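Long-range contacts in YfkN protein (Bacillus subtilis subsp. subtilis, PDB 3GVE), which belongs to the calcineurin-like phosphoesterase family and holds a manganese(II) ion and a magnesium ion together in a two-metal site: residues Val171-Met176 against Val187-Ile192; Tyr113-Leu118 against Lys181-Gln186. All coordinates share one frame; numbering follows the deposited sequence.

Contact 1. Residues Val171-Met176 against Val187-Ile192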
ATOM      1  N   VAL A 171      20.884   3.590   2.986  1.00  8.36           N
ATOM      2  CA  VAL A 171      19.497   3.626   3.455  1.00  7.85           C
ATOM      3  C   VAL A 171      19.198   5.022   4.025  1.00  8.22           C
ATOM      4  O   VAL A 171      20.100   5.723   4.438  1.00  9.24           O
ATOM      5  CB  VAL A 171      19.244   2.502   4.517  1.00  8.77           C
ATOM      6  CG1 VAL A 171      19.907   2.857   5.850  1.00  9.66           C
ATOM      7  CG2 VAL A 171      17.751   2.231   4.706  1.00  9.74           C
ATOM      8  N   PRO A 172      17.940   5.448   4.030  1.00  8.31           N
ATOM      9  CA  PRO A 172      17.675   6.801   4.551  1.00  9.48           C
ATOM     10  C   PRO A 172      17.899   6.883   6.068  1.00  8.91           C
ATOM     11  O   PRO A 172      17.563   5.980   6.802  1.00  9.89           O
ATOM     12  CB  PRO A 172      16.197   7.038   4.209  1.00  9.86           C
ATOM     13  CG  PRO A 172      15.946   6.131   3.015  1.00 10.12           C
ATOM     14  CD  PRO A 172      16.749   4.888   3.365  1.00  9.45           C
ATOM     15  N   PRO A 173      18.465   7.999   6.523  1.00 10.03           N
ATOM     16  CA  PRO A 173      18.693   8.186   7.962  1.00 10.59           C
ATOM     17  C   PRO A 173      17.408   8.242   8.782  1.00 10.01           C
ATOM     18  O   PRO A 173      17.480   8.055   9.983  1.00 10.65           O
ATOM     19  CB  PRO A 173      19.458   9.518   8.046  1.00 12.33           C
ATOM     20  CG  PRO A 173      19.919   9.820   6.703  1.00 14.40           C
ATOM     21  CD  PRO A 173      19.044   9.096   5.723  1.00 11.26           C
ATOM     22  N   GLN A 174      16.285   8.443   8.114  1.00  9.14           N
ATOM     23  CA  GLN A 174      14.988   8.508   8.742  1.00  9.84           C
ATOM     24  C   GLN A 174      14.549   7.179   9.368  1.00 10.15           C
ATOM     25  O   GLN A 174      13.532   7.137  10.033  1.00 10.85           O
ATOM     26  CB  GLN A 174      13.946   8.990   7.719  1.00 10.10           C
ATOM     27  CG  GLN A 174      14.017  10.467   7.366  1.00 11.16           C
ATOM     28  CD  GLN A 174      15.167  10.815   6.435  1.00 10.43           C
ATOM     29  OE1 GLN A 174      15.789   9.957   5.848  1.00 10.56           O
ATOM     30  NE2 GLN A 174      15.439  12.104   6.299  1.00 11.46           N
ATOM     31  N   ILE A 175      15.313   6.105   9.170  1.00  9.80           N
ATOM     32  CA  ILE A 175      14.992   4.844   9.860  1.00  9.77           C
ATOM     33  C   ILE A 175      15.040   5.046  11.388  1.00  9.96           C
ATOM     34  O   ILE A 175      14.402   4.354  12.119  1.00 11.17           O
ATOM     35  CB  ILE A 175      15.913   3.657   9.439  1.00  9.80           C
ATOM     36  CG1 ILE A 175      17.374   3.911   9.809  1.00 10.99           C
ATOM     37  CG2 ILE A 175      15.770   3.344   7.950  1.00  9.67           C
ATOM     38  CD1 ILE A 175      18.274   2.653   9.607  1.00 11.05           C
HETATM   39  N   MSE A 176      15.789   6.045  11.838  1.00  9.77           N
HETATM   40  CA  MSE A 176      15.875   6.340  13.269  1.00 11.41           C
HETATM   41  C   MSE A 176      14.536   6.837  13.816  1.00 12.29           C
HETATM   42  O   MSE A 176      14.260   6.704  14.991  1.00 13.91           O
HETATM   43  CB  MSE A 176      16.965   7.377  13.530  1.00 11.74           C
HETATM   44  CG  MSE A 176      18.383   6.920  13.187  1.00 13.30           C
HETATM   45 SE   MSE A 176      18.924   5.188  13.926  0.75 15.38          SE
HETATM   46  CE  MSE A 176      18.511   5.447  15.807  1.00 16.62           C
ATOM     47  N   VAL A 187      21.962   1.791  16.946  1.00 12.78           N
ATOM     48  CA  VAL A 187      22.712   2.193  15.761  1.00 11.79           C
ATOM     49  C   VAL A 187      22.519   3.668  15.593  1.00 12.47           C
ATOM     50  O   VAL A 187      21.663   4.249  16.260  1.00 13.10           O
ATOM     51  CB  VAL A 187      22.188   1.450  14.508  1.00 11.86           C
ATOM     52  CG1 VAL A 187      22.414  -0.027  14.595  1.00 11.92           C
ATOM     53  CG2 VAL A 187      20.668   1.749  14.225  1.00 13.14           C
ATOM     54  N   GLN A 188      23.311   4.206  14.705  1.00 12.45           N
ATOM     55  CA  GLN A 188      23.125   5.584  14.193  1.00 13.13           C
ATOM     56  C   GLN A 188      23.290   5.554  12.672  1.00 12.37           C
ATOM     57  O   GLN A 188      23.772   4.540  12.107  1.00 12.88           O
ATOM     58  CB  GLN A 188      24.186   6.542  14.726  1.00 15.35           C
ATOM     59  CG  GLN A 188      25.534   6.281  14.156  1.00 17.45           C
ATOM     60  CD  GLN A 188      26.678   6.991  14.844  1.00 19.43           C
ATOM     61  OE1 GLN A 188      27.379   6.406  15.654  1.00 21.35           O
ATOM     62  NE2 GLN A 188      26.912   8.259  14.481  1.00 20.24           N
ATOM     63  N   VAL A 189      22.846   6.589  11.978  1.00 11.59           N
ATOM     64  CA  VAL A 189      22.927   6.563  10.528  1.00 11.26           C
ATOM     65  C   VAL A 189      23.557   7.817   9.951  1.00 12.25           C
ATOM     66  O   VAL A 189      23.065   8.917  10.141  1.00 15.11           O
ATOM     67  CB  VAL A 189      21.536   6.352   9.867  1.00 11.29           C
ATOM     68  CG1 VAL A 189      21.674   6.206   8.361  1.00 11.41           C
ATOM     69  CG2 VAL A 189      20.822   5.153  10.455  1.00 12.32           C
ATOM     70  N   GLN A 190      24.646   7.611   9.234  1.00 11.05           N
ATOM     71  CA  GLN A 190      25.394   8.661   8.599  1.00 10.86           C
ATOM     72  C   GLN A 190      24.664   9.146   7.345  1.00 11.15           C
ATOM     73  O   GLN A 190      24.020   8.371   6.637  1.00 11.32           O
ATOM     74  CB  GLN A 190      26.781   8.119   8.260  1.00 11.76           C
ATOM     75  CG  GLN A 190      27.735   9.099   7.604  1.00 12.25           C
ATOM     76  CD  GLN A 190      29.059   8.458   7.244  1.00 12.98           C
ATOM     77  OE1 GLN A 190      29.140   7.259   7.035  1.00 13.98           O
ATOM     78  NE2 GLN A 190      30.100   9.274   7.143  1.00 14.74           N
ATOM     79  N   ASP A 191      24.775  10.444   7.098  1.00 11.66           N
ATOM     80  CA  ASP A 191      24.269  11.051   5.875  1.00 11.31           C
ATOM     81  C   ASP A 191      24.715  10.236   4.668  1.00 10.77           C
ATOM     82  O   ASP A 191      25.844   9.799   4.586  1.00 11.87           O
ATOM     83  CB  ASP A 191      24.793  12.488   5.744  1.00 12.03           C
ATOM     84  CG  ASP A 191      24.533  13.085   4.373  1.00 13.22           C
ATOM     85  OD1 ASP A 191      23.370  13.369   4.101  1.00 14.42           O
ATOM     86  OD2 ASP A 191      25.474  13.245   3.593  1.00 13.59           O
ATOM     87  N   ILE A 192      23.794  10.070   3.722  1.00 10.09           N
ATOM     88  CA  ILE A 192      24.065   9.287   2.523  1.00 10.08           C
ATOM     89  C   ILE A 192      25.300   9.757   1.730  1.00 10.24           C
ATOM     90  O   ILE A 192      26.200   8.966   1.501  1.00 10.70           O
ATOM     91  CB  ILE A 192      22.809   9.179   1.639  1.00 10.18           C
ATOM     92  CG1 ILE A 192      21.773   8.319   2.358  1.00 10.30           C
ATOM     93  CG2 ILE A 192      23.153   8.576   0.271  1.00 10.04           C
ATOM     94  CD1 ILE A 192      20.394   8.362   1.723  1.00 10.74           C
TER
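With CG1 anti to its backbone N (chi1 -175°), Val-189 spreads its two methyls against Pro-173 and Ile-175, while Ile-175 turns CG1 between its own backbone N and carbonyl carbon (chi1 63°) to reach the same valine. The setting is the calcineurin-like phosphoesterase fold, where a type I turn, Pro-172 to Ile-175, leads into helix 175-178 and packs on strand 188-189. Pro-173 suits the second position of the turn because its ring already fixes the phi required there, and Ile-175 N closes the turn on Pro-172 O at 3.3 Å. Val-189 CG1 sits 3.6 Å from Pro-173 CA. Val-189 CG2 is 3.7 Å from Ile-175 CD1, the two side chains crossing at about a right angle; a branched residue can thus serve two neighbours at once. Met-176, present as selenomethionine, has a flexible, unbranched chain bent at chi2, which brings SE back to the two valines, 4.0 Å from Val-189 CG2 and 3.9 Å from Val-187 CG2, and again at chi3, which turns CE to Val-187 O at 3.4 Å. No hydrogen bond joins the two segments directly; instead Asn-133 ND2 bonds to both Val-171 O and Gln-190 O, satisfying a carbonyl on each side. At the far end Ile-192, opening helix 192-205, lays its apolar CG1 3.7 Å from Val-171 O.

Contact 2. Residues Tyr113-Leu118 against Lys181-Gln186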
ATOM      1  N   TYR A 113      11.449  -5.552  11.658  1.00 11.26           N
ATOM      2  CA  TYR A 113      11.330  -6.740  12.505  1.00 12.00           C
ATOM      3  C   TYR A 113      12.505  -6.882  13.473  1.00 11.45           C
ATOM      4  O   TYR A 113      12.673  -7.917  14.103  1.00 12.42           O
ATOM      5  CB  TYR A 113      11.185  -7.986  11.629  1.00 12.69           C
ATOM      6  CG  TYR A 113       9.912  -8.005  10.808  1.00 13.85           C
ATOM      7  CD1 TYR A 113       8.731  -7.515  11.329  1.00 15.84           C
ATOM      8  CD2 TYR A 113       9.892  -8.514   9.535  1.00 15.61           C
ATOM      9  CE1 TYR A 113       7.575  -7.522  10.599  1.00 16.75           C
ATOM     10  CE2 TYR A 113       8.716  -8.527   8.793  1.00 15.56           C
ATOM     11  CZ  TYR A 113       7.566  -8.039   9.339  1.00 16.71           C
ATOM     12  OH  TYR A 113       6.414  -8.056   8.606  1.00 18.19           O
ATOM     13  N   GLY A 114      13.298  -5.825  13.589  1.00 11.13           N
ATOM     14  CA  GLY A 114      14.393  -5.802  14.543  1.00 11.28           C
ATOM     15  C   GLY A 114      15.735  -6.175  13.947  1.00 10.08           C
ATOM     16  O   GLY A 114      15.811  -6.779  12.907  1.00 10.34           O
ATOM     17  N   LEU A 115      16.801  -5.813  14.639  1.00 10.25           N
ATOM     18  CA  LEU A 115      18.161  -6.022  14.161  1.00 10.64           C
ATOM     19  C   LEU A 115      18.561  -7.502  14.101  1.00 10.88           C
ATOM     20  O   LEU A 115      19.273  -7.900  13.212  1.00 10.72           O
ATOM     21  CB  LEU A 115      19.157  -5.245  15.028  1.00 10.89           C
ATOM     22  CG  LEU A 115      19.105  -3.709  14.880  1.00 11.55           C
ATOM     23  CD1 LEU A 115      19.872  -3.018  16.010  1.00 12.59           C
ATOM     24  CD2 LEU A 115      19.677  -3.258  13.529  1.00 11.83           C
ATOM     25  N   ASP A 116      18.102  -8.302  15.054  1.00 12.17           N
ATOM     26  CA  ASP A 116      18.513  -9.703  15.077  1.00 12.44           C
ATOM     27  C   ASP A 116      17.933 -10.472  13.890  1.00 11.11           C
ATOM     28  O   ASP A 116      18.634 -11.222  13.246  1.00 11.61           O
ATOM     29  CB  ASP A 116      18.132 -10.391  16.392  1.00 13.96           C
ATOM     30  CG  ASP A 116      18.933  -9.892  17.582  1.00 17.87           C
ATOM     31  OD1 ASP A 116      19.990  -9.275  17.409  1.00 19.12           O
ATOM     32  OD2 ASP A 116      18.472 -10.141  18.698  1.00 20.68           O
ATOM     33  N   PHE A 117      16.650 -10.253  13.604  1.00 10.68           N
ATOM     34  CA  PHE A 117      16.008 -10.914  12.483  1.00 10.19           C
ATOM     35  C   PHE A 117      16.666 -10.506  11.175  1.00  9.98           C
ATOM     36  O   PHE A 117      16.877 -11.323  10.313  1.00 10.11           O
ATOM     37  CB  PHE A 117      14.513 -10.622  12.462  1.00 10.40           C
ATOM     38  CG  PHE A 117      13.776 -11.358  11.381  1.00 10.33           C
ATOM     39  CD1 PHE A 117      13.489 -12.712  11.507  1.00 11.31           C
ATOM     40  CD2 PHE A 117      13.377 -10.706  10.236  1.00 10.61           C
ATOM     41  CE1 PHE A 117      12.805 -13.388  10.516  1.00 11.92           C
ATOM     42  CE2 PHE A 117      12.688 -11.385   9.263  1.00 11.12           C
ATOM     43  CZ  PHE A 117      12.403 -12.727   9.405  1.00 11.85           C
ATOM     44  N   LEU A 118      17.037  -9.243  11.061  1.00  9.83           N
ATOM     45  CA  LEU A 118      17.711  -8.782   9.861  1.00  9.02           C
ATOM     46  C   LEU A 118      19.081  -9.455   9.695  1.00  9.39           C
ATOM     47  O   LEU A 118      19.440  -9.864   8.617  1.00  9.46           O
ATOM     48  CB  LEU A 118      17.852  -7.250   9.862  1.00 10.44           C
ATOM     49  CG  LEU A 118      18.519  -6.637   8.626  1.00  9.69           C
ATOM     50  CD1 LEU A 118      17.834  -7.119   7.348  1.00  9.88           C
ATOM     51  CD2 LEU A 118      18.496  -5.109   8.711  1.00 11.21           C
ATOM     52  N   LYS A 181      11.791   2.435  17.992  1.00 15.82           N
ATOM     53  CA  LYS A 181      11.766   1.399  19.028  1.00 17.01           C
ATOM     54  C   LYS A 181      12.859   0.360  18.795  1.00 14.88           C
ATOM     55  O   LYS A 181      13.537  -0.046  19.715  1.00 14.88           O
ATOM     56  CB  LYS A 181      10.383   0.742  19.126  1.00 21.42           C
ATOM     57  CG  LYS A 181      10.253  -0.325  20.209  1.00 27.25           C
ATOM     58  CD  LYS A 181       8.809  -0.788  20.358  1.00 32.10           C
ATOM     59  CE  LYS A 181       8.416  -1.013  21.827  1.00 35.26           C
ATOM     60  NZ  LYS A 181       7.075  -1.654  21.992  1.00 36.96           N
ATOM     61  N   ASN A 182      13.029  -0.065  17.547  1.00 13.38           N
ATOM     62  CA  ASN A 182      14.031  -1.095  17.241  1.00 12.77           C
ATOM     63  C   ASN A 182      15.458  -0.600  17.166  1.00 12.33           C
ATOM     64  O   ASN A 182      16.385  -1.388  17.253  1.00 13.50           O
ATOM     65  CB  ASN A 182      13.716  -1.786  15.909  1.00 13.23           C
ATOM     66  CG  ASN A 182      12.547  -2.727  15.990  1.00 13.79           C
ATOM     67  OD1 ASN A 182      12.230  -3.240  17.044  1.00 15.75           O
ATOM     68  ND2 ASN A 182      11.895  -2.964  14.855  1.00 13.18           N
ATOM     69  N   LEU A 183      15.639   0.703  16.973  1.00 11.98           N
ATOM     70  CA  LEU A 183      16.955   1.228  16.638  1.00 11.91           C
ATOM     71  C   LEU A 183      17.583   2.220  17.615  1.00 12.85           C
ATOM     72  O   LEU A 183      18.789   2.315  17.674  1.00 13.24           O
ATOM     73  CB  LEU A 183      16.941   1.852  15.238  1.00 11.20           C
ATOM     74  CG  LEU A 183      16.497   0.896  14.119  1.00 11.43           C
ATOM     75  CD1 LEU A 183      16.612   1.643  12.788  1.00 11.95           C
ATOM     76  CD2 LEU A 183      17.365  -0.364  14.103  1.00 12.99           C
ATOM     77  N   GLU A 184      16.759   2.961  18.349  1.00 13.79           N
ATOM     78  CA  GLU A 184      17.281   3.964  19.272  1.00 15.68           C
ATOM     79  C   GLU A 184      18.252   3.345  20.272  1.00 16.03           C
ATOM     80  O   GLU A 184      17.955   2.335  20.885  1.00 17.33           O
ATOM     81  CB  GLU A 184      16.130   4.656  20.003  1.00 18.93           C
ATOM     82  CG  GLU A 184      16.541   5.829  20.879  1.00 23.48           C
ATOM     83  CD  GLU A 184      15.348   6.555  21.460  1.00 27.37           C
ATOM     84  OE1 GLU A 184      14.381   5.893  21.856  1.00 27.55           O
ATOM     85  OE2 GLU A 184      15.384   7.783  21.491  1.00 29.52           O
ATOM     86  N   GLY A 185      19.427   3.939  20.390  1.00 16.83           N
ATOM     87  CA  GLY A 185      20.432   3.420  21.304  1.00 17.39           C
ATOM     88  C   GLY A 185      21.251   2.245  20.786  1.00 17.60           C
ATOM     89  O   GLY A 185      22.179   1.800  21.448  1.00 19.26           O
ATOM     90  N   GLN A 186      20.916   1.759  19.592  1.00 16.23           N
ATOM     91  CA  GLN A 186      21.568   0.579  19.026  1.00 15.43           C
ATOM     92  C   GLN A 186      22.378   0.820  17.754  1.00 13.99           C
ATOM     93  O   GLN A 186      23.345   0.134  17.514  1.00 14.55           O
ATOM     94  CB  GLN A 186      20.531  -0.508  18.777  1.00 16.54           C
ATOM     95  CG  GLN A 186      19.770  -0.897  20.019  1.00 18.22           C
ATOM     96  CD  GLN A 186      19.118  -2.243  19.904  1.00 20.61           C
ATOM     97  OE1 GLN A 186      19.780  -3.244  19.710  1.00 21.85           O
ATOM     98  NE2 GLN A 186      17.814  -2.264  20.006  1.00 20.72           N
TER
HETATM   99  O   HOH W   1      16.270  -4.176  17.041  1.00 13.24           O
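Leu-115 turns one methyl, CD2, to Leu-183 and the other, CD1, to Gln-186. Leu-115 and Leu-183 cross obliquely, Leu-115 CD2 lying 3.7 Å from Leu-183 CD2, a purely apolar contact that suits two buried leucines. Gln-186 instead slides past Leu-115 in the opposite direction, extended beyond CG, and brings OE1 to 3.7 Å from Leu-115 CD1; at this exposed edge a long polar chain can offer its aliphatic CB to the leucine as well. Asn-182 has CG anti to its carbonyl carbon (chi1 -73°), which puts CG beside Gly-114. Asn-182 ND2 comes within 3.4 Å of Gly-114 N, but both are donors and do not bond; ND2 gives a hydrogen bond to Phe-111 O instead. Glycine suits its place, since its phi of 96° would press a CB against the preceding carbonyl O. The polar link is a water that accepts from Leu-115 N at 3.0 Å and donates to Asn-182 O at 2.8 Å, joining the start of helix 115-123 to the last turn of helix 180-183. In this chain the helix start follows closely on the Gly-Asn-His-Glu motif characteristic of calcineurin-like phosphoesterases, whose asparagine is the magnesium ligand Asn-108.

The two contacts interleave along the chain, and their centres lie about 13 Å apart. They meet where helix 175-178 gives way to helix 180-183: Leu-183 of contact 2 places CD1 3.6 Å from Ile-175 O of contact 1, and Met-176 CE approaches Leu-183 O at 3.7 Å. A looser touch, Val-187 CG1 to Leu-115 CD1 at 4.2 Å, joins the other two segments. Contact 1 lies nearer the metals, the side chain of Pro-172 being about 6 Å from the magnesium ion, whereas that of Leu-183 is about 12 Å away. Ile-175 also touches Asn-108, a magnesium ligand, which connects this apolar cluster with the metal site.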